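Local structure of serine hydrolase CCSP0084 (Cycloclasticus sp. P1, 4I3F) at residues A[48-53]-A[79-84]. The protein is a serine hydrolase of the alpha/beta hydrolase fold that probably cleaves esters or the carbon-carbon bond of meta-cleavage products from aromatic hydrocarbon degradation. Sequence-based numbering, arbitrary orientation.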
loop_
_atom_site.group_PDB
_atom_site.type_symbol
_atom_site.label_atom_id
_atom_site.label_comp_id
_atom_site.label_asym_id
_atom_site.label_seq_id
_atom_site.Cartn_x
_atom_site.Cartn_y
_atom_site.Cartn_z
ATOM N N LEU A 48 -8.201 4.400 -6.552
ATOM C CA LEU A 48 -8.207 3.331 -5.555
ATOM C C LEU A 48 -6.857 3.383 -4.854
ATOM O O LEU A 48 -5.819 3.300 -5.510
ATOM C CB LEU A 48 -8.384 1.972 -6.243
ATOM C CG LEU A 48 -8.290 0.714 -5.362
ATOM C CD1 LEU A 48 -9.401 0.702 -4.322
ATOM C CD2 LEU A 48 -8.342 -0.555 -6.201
ATOM N N LEU A 49 -6.864 3.539 -3.530
ATOM C CA LEU A 49 -5.614 3.662 -2.777
ATOM C C LEU A 49 -5.395 2.425 -1.922
ATOM O O LEU A 49 -6.256 2.061 -1.112
ATOM C CB LEU A 49 -5.626 4.918 -1.889
ATOM C CG LEU A 49 -5.683 6.240 -2.664
ATOM C CD1 LEU A 49 -7.100 6.788 -2.665
ATOM C CD2 LEU A 49 -4.708 7.262 -2.108
ATOM N N LEU A 50 -4.241 1.788 -2.095
ATOM C CA LEU A 50 -3.950 0.525 -1.413
ATOM C C LEU A 50 -2.796 0.705 -0.433
ATOM O O LEU A 50 -1.670 1.043 -0.829
ATOM C CB LEU A 50 -3.635 -0.577 -2.438
ATOM C CG LEU A 50 -4.723 -0.873 -3.474
ATOM C CD1 LEU A 50 -4.318 -2.028 -4.391
ATOM C CD2 LEU A 50 -6.043 -1.185 -2.779
ATOM N N HIS A 51 -3.082 0.477 0.848
ATOM C CA HIS A 51 -2.132 0.724 1.934
ATOM C C HIS A 51 -1.005 -0.318 2.042
ATOM O O HIS A 51 -0.998 -1.309 1.307
ATOM C CB HIS A 51 -2.898 0.812 3.252
ATOM C CG HIS A 51 -3.466 -0.494 3.713
ATOM N ND1 HIS A 51 -4.821 -0.751 3.751
ATOM C CD2 HIS A 51 -2.861 -1.605 4.195
ATOM C CE1 HIS A 51 -5.020 -1.970 4.222
ATOM N NE2 HIS A 51 -3.849 -2.510 4.494
ATOM N N GLY A 52 -0.054 -0.075 2.947
ATOM C CA GLY A 52 1.105 -0.941 3.120
ATOM C C GLY A 52 0.928 -2.041 4.151
ATOM O O GLY A 52 -0.195 -2.348 4.549
ATOM N N SER A 53 2.030 -2.639 4.596
ATOM C CA SER A 53 1.932 -3.805 5.467
ATOM C C SER A 53 2.663 -3.670 6.805
ATOM O O SER A 53 3.218 -4.648 7.315
ATOM C CB SER A 53 2.418 -5.059 4.728
ATOM O OG SER A 53 3.716 -4.859 4.174
ATOM N N PRO A 79 -9.764 0.960 0.722
ATOM C CA PRO A 79 -10.231 -0.150 1.558
ATOM C C PRO A 79 -9.160 -0.666 2.514
ATOM O O PRO A 79 -7.963 -0.526 2.235
ATOM C CB PRO A 79 -10.530 -1.235 0.526
ATOM C CG PRO A 79 -9.472 -0.979 -0.571
ATOM C CD PRO A 79 -9.410 0.528 -0.647
ATOM N N ASP A 80 -9.589 -1.256 3.627
ATOM C CA ASP A 80 -8.699 -2.118 4.393
ATOM C C ASP A 80 -8.479 -3.350 3.526
ATOM O O ASP A 80 -9.432 -3.981 3.057
ATOM C CB ASP A 80 -9.305 -2.531 5.740
ATOM C CG ASP A 80 -9.315 -1.404 6.770
ATOM O OD1 ASP A 80 -8.803 -0.298 6.486
ATOM O OD2 ASP A 80 -9.838 -1.635 7.884
ATOM N N ILE A 81 -7.217 -3.676 3.288
ATOM C CA ILE A 81 -6.868 -4.803 2.438
ATOM C C ILE A 81 -7.125 -6.078 3.237
ATOM O O ILE A 81 -7.024 -6.080 4.465
ATOM C CB ILE A 81 -5.411 -4.643 1.947
ATOM C CG1 ILE A 81 -5.316 -3.415 1.039
ATOM C CG2 ILE A 81 -4.923 -5.861 1.189
ATOM C CD1 ILE A 81 -3.891 -3.040 0.671
ATOM N N ALA A 82 -7.512 -7.149 2.546
ATOM C CA ALA A 82 -7.927 -8.378 3.213
ATOM C C ALA A 82 -6.875 -8.842 4.213
ATOM O O ALA A 82 -5.673 -8.825 3.921
ATOM C CB ALA A 82 -8.238 -9.470 2.189
ATOM N N GLY A 83 -7.330 -9.217 5.403
ATOM C CA GLY A 83 -6.425 -9.628 6.461
ATOM C C GLY A 83 -5.976 -8.482 7.347
ATOM O O GLY A 83 -5.389 -8.711 8.408
ATOM N N PHE A 84 -6.228 -7.248 6.918
ATOM C CA PHE A 84 -5.825 -6.072 7.699
ATOM C C PHE A 84 -7.062 -5.360 8.205
ATOM O O PHE A 84 -8.115 -5.432 7.574
ATOM C CB PHE A 84 -5.048 -5.074 6.837
ATOM C CG PHE A 84 -3.687 -5.549 6.416
ATOM C CD1 PHE A 84 -2.576 -5.266 7.193
ATOM C CD2 PHE A 84 -3.517 -6.259 5.231
ATOM C CE1 PHE A 84 -1.308 -5.689 6.809
ATOM C CE2 PHE A 84 -2.254 -6.689 4.840
ATOM C CZ PHE A 84 -1.151 -6.408 5.635
HETATM O O HOH W 1 -5.981 1.121 1.376
#
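His-51, which buries the most surface here, presents one face to Ile-81 and an edge to Phe-84. The methyl end of Ile-81 makes a CH-pi contact: CD1 stands 3.8 Å from the imidazole centroid of His-51 and only 3° off the ring normal. With Phe-84 the relation is T-shaped, the planes at 81°, and the NE2 corner of His-51 comes over the phenyl face to 3.6 Å from Phe-84 CG. The imidazole reaches this position because CG of His-51 sits between the backbone N and the carbonyl carbon (chi1 70°). Pro-79, second in buried surface, packs within the strands: its ring crosses Leu-48 at about a right angle, CD of Pro-79 lying 3.7 Å from Leu-48 CD1, while its CG meets Leu-50 CD2 at 4.1 Å.

Both segments leave neighbouring parallel strands of the central sheet, 46-50 and 75-79, at the ends from which alpha/beta hydrolases build their active site. Here the side chain of Ser-53 touches Ser-125, of the probable GxSxG nucleophile elbow, while its OG bonds to Trp-165. A water bridges the diverging strand ends, donating to Leu-49 O and to the carbonyl O of Pro-79, each at 2.7 Å; it also lies 3.2 Å from His-51 ND1. Replacing His-51 with an alanine would probably open a gap between Ile-81 and Phe-84 and leave the water without its side-chain partner.

At the far end a type II turn over 81-84, closed by Phe-84 N to Ile-81 O at 2.8 Å, brings the phenyl ring back toward Ser-53.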